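Local coordinates for aminotransferase AspB (Helicobacter pylori 26695, PDB 3EZS), which probably binds pyridoxal 5'-phosphate and carries out amino-group transfer, as expected of a class I and II aminotransferase, at residues N291-A296 / T303-Y308. Sequence-based numbering, arbitrary orientation.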
loop_
_atom_site.group_PDB
_atom_site.type_symbol
_atom_site.label_atom_id
_atom_site.label_comp_id
_atom_site.label_asym_id
_atom_site.label_seq_id
_atom_site.Cartn_x
_atom_site.Cartn_y
_atom_site.Cartn_z
ATOM N N ASN A 291 7.972 -27.365 -18.329
ATOM C CA ASN A 291 8.989 -28.429 -18.317
ATOM C C ASN A 291 9.385 -28.909 -16.930
ATOM O O ASN A 291 9.772 -30.075 -16.775
ATOM C CB ASN A 291 10.223 -28.014 -19.111
ATOM C CG ASN A 291 9.952 -27.923 -20.613
ATOM O OD1 ASN A 291 9.121 -28.661 -21.145
ATOM N ND2 ASN A 291 10.686 -27.053 -21.304
ATOM N N ASN A 292 9.297 -28.034 -15.926
ATOM C CA ASN A 292 9.569 -28.442 -14.537
ATOM C C ASN A 292 8.525 -29.454 -14.065
ATOM O O ASN A 292 8.885 -30.499 -13.524
ATOM C CB ASN A 292 9.626 -27.236 -13.581
ATOM C CG ASN A 292 10.804 -26.324 -13.857
ATOM O OD1 ASN A 292 11.687 -26.670 -14.640
ATOM N ND2 ASN A 292 10.836 -25.160 -13.204
ATOM N N LEU A 293 7.242 -29.154 -14.298
ATOM C CA LEU A 293 6.151 -30.064 -13.922
ATOM C C LEU A 293 6.252 -31.407 -14.649
ATOM O O LEU A 293 6.008 -32.451 -14.047
ATOM C CB LEU A 293 4.770 -29.451 -14.227
ATOM C CG LEU A 293 4.274 -28.215 -13.489
ATOM C CD1 LEU A 293 2.882 -27.786 -14.016
ATOM C CD2 LEU A 293 4.230 -28.460 -11.976
ATOM N N LYS A 294 6.593 -31.376 -15.941
ATOM C CA LYS A 294 6.780 -32.602 -16.724
ATOM C C LYS A 294 7.884 -33.465 -16.164
ATOM O O LYS A 294 7.733 -34.686 -16.066
ATOM C CB LYS A 294 7.124 -32.289 -18.193
ATOM C CG LYS A 294 5.981 -31.681 -18.976
ATOM C CD LYS A 294 6.347 -31.437 -20.448
ATOM C CE LYS A 294 5.211 -30.724 -21.177
ATOM N NZ LYS A 294 3.915 -31.432 -21.059
ATOM N N LEU A 295 9.004 -32.834 -15.831
ATOM C CA LEU A 295 10.159 -33.541 -15.273
ATOM C C LEU A 295 9.787 -34.202 -13.940
ATOM O O LEU A 295 10.050 -35.391 -13.738
ATOM C CB LEU A 295 11.332 -32.568 -15.075
ATOM C CG LEU A 295 12.567 -33.149 -14.386
ATOM C CD1 LEU A 295 13.143 -34.326 -15.190
ATOM C CD2 LEU A 295 13.571 -32.060 -14.143
ATOM N N ALA A 296 9.167 -33.417 -13.058
ATOM C CA ALA A 296 8.717 -33.877 -11.748
ATOM C C ALA A 296 7.796 -35.078 -11.884
ATOM O O ALA A 296 7.907 -36.045 -11.115
ATOM C CB ALA A 296 8.010 -32.742 -10.982
ATOM N N THR A 303 2.482 -40.457 -8.450
ATOM C CA THR A 303 2.173 -39.227 -7.706
ATOM C C THR A 303 1.363 -38.309 -8.613
ATOM O O THR A 303 1.679 -38.164 -9.788
ATOM C CB THR A 303 3.457 -38.477 -7.280
ATOM O OG1 THR A 303 4.277 -39.332 -6.463
ATOM C CG2 THR A 303 3.118 -37.185 -6.517
ATOM N N LEU A 304 0.320 -37.693 -8.075
ATOM C CA LEU A 304 -0.500 -36.790 -8.862
ATOM C C LEU A 304 0.105 -35.373 -8.884
ATOM O O LEU A 304 0.257 -34.740 -7.834
ATOM C CB LEU A 304 -1.919 -36.737 -8.295
ATOM C CG LEU A 304 -2.959 -35.878 -9.028
ATOM C CD1 LEU A 304 -3.079 -36.224 -10.522
ATOM C CD2 LEU A 304 -4.282 -36.064 -8.338
ATOM N N ILE A 305 0.460 -34.896 -10.073
ATOM C CA ILE A 305 0.957 -33.528 -10.264
ATOM C C ILE A 305 0.032 -32.871 -11.297
ATOM O O ILE A 305 0.035 -33.258 -12.476
ATOM C CB ILE A 305 2.446 -33.498 -10.722
ATOM C CG1 ILE A 305 3.331 -34.240 -9.704
ATOM C CG2 ILE A 305 2.944 -32.053 -10.898
ATOM C CD1 ILE A 305 4.781 -34.329 -10.107
ATOM N N TYR A 306 -0.799 -31.931 -10.849
ATOM C CA TYR A 306 -1.690 -31.225 -11.768
ATOM C C TYR A 306 -0.859 -30.346 -12.699
ATOM O O TYR A 306 0.146 -29.783 -12.271
ATOM C CB TYR A 306 -2.703 -30.366 -11.003
ATOM C CG TYR A 306 -3.701 -31.165 -10.168
ATOM C CD1 TYR A 306 -4.639 -32.005 -10.772
ATOM C CD2 TYR A 306 -3.730 -31.043 -8.779
ATOM C CE1 TYR A 306 -5.549 -32.720 -10.005
ATOM C CE2 TYR A 306 -4.635 -31.741 -8.011
ATOM C CZ TYR A 306 -5.534 -32.574 -8.622
ATOM O OH TYR A 306 -6.410 -33.254 -7.839
ATOM N N PRO A 307 -1.266 -30.201 -13.972
ATOM C CA PRO A 307 -0.497 -29.378 -14.926
ATOM C C PRO A 307 -0.702 -27.846 -14.815
ATOM O O PRO A 307 -0.814 -27.153 -15.832
ATOM C CB PRO A 307 -0.959 -29.919 -16.287
ATOM C CG PRO A 307 -2.386 -30.331 -16.051
ATOM C CD PRO A 307 -2.469 -30.789 -14.596
ATOM N N TYR A 308 -0.702 -27.332 -13.583
ATOM C CA TYR A 308 -0.933 -25.926 -13.296
ATOM C C TYR A 308 -0.103 -25.591 -12.047
ATOM O O TYR A 308 0.176 -26.474 -11.213
ATOM C CB TYR A 308 -2.438 -25.625 -13.025
ATOM C CG TYR A 308 -3.394 -26.151 -14.066
ATOM C CD1 TYR A 308 -3.752 -25.375 -15.167
ATOM C CD2 TYR A 308 -3.955 -27.429 -13.952
ATOM C CE1 TYR A 308 -4.622 -25.867 -16.152
ATOM C CE2 TYR A 308 -4.856 -27.930 -14.926
ATOM C CZ TYR A 308 -5.177 -27.140 -16.021
ATOM O OH TYR A 308 -6.040 -27.607 -16.991
#
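L293 and I305 meet side chain to side chain where the loop after helix 280-299 runs back along that helix. The contact is apolar and small, 218 Å² over both sides. Its tight part is made by three buried residues. I305 reaches the helix with both branches: CD1, at the end of the longer one, lies 3.7 Å from A296 CB and also touches the A296 carbonyl carbon, while CG2 sits 4.0 Å from L293 CD2. With CG1 anti to the carbonyl carbon (chi1 -57°) and the chain then extended to CD1 (chi2 177°), the longer branch extends to A296 and leaves CG2 for the leucine one turn earlier. L293 divides its two methyls in a similar way. CD2 takes the isoleucine, and CD1 presses on loop backbone, 3.6 Å from Y308 N and 3.8 Å from Y306 O. That backbone bends round P307 in what is consistent with an inverse gamma turn, with a weak hydrogen bond from Y308 N to Y306 O. The other side is looser: Y306 and Y308 meet the helix through backbone atoms alone, their side chains directed away and partly exposed. Polar ties run beside the packing: R297 NH2 donates a hydrogen bond to I305 O, and K294 NZ forms a salt bridge with E201, which is also joined to P307 by a backbone hydrogen bond. This is plain packing of the helix-to-strand connection against the last turns of helix 280-299, probably within the small domain of the fold type I aminotransferase architecture; A296 also touches V312 of strand 311-315, an outer strand, within this chain, of the three-stranded antiparallel sheet, while L295 packs on helix 358-372.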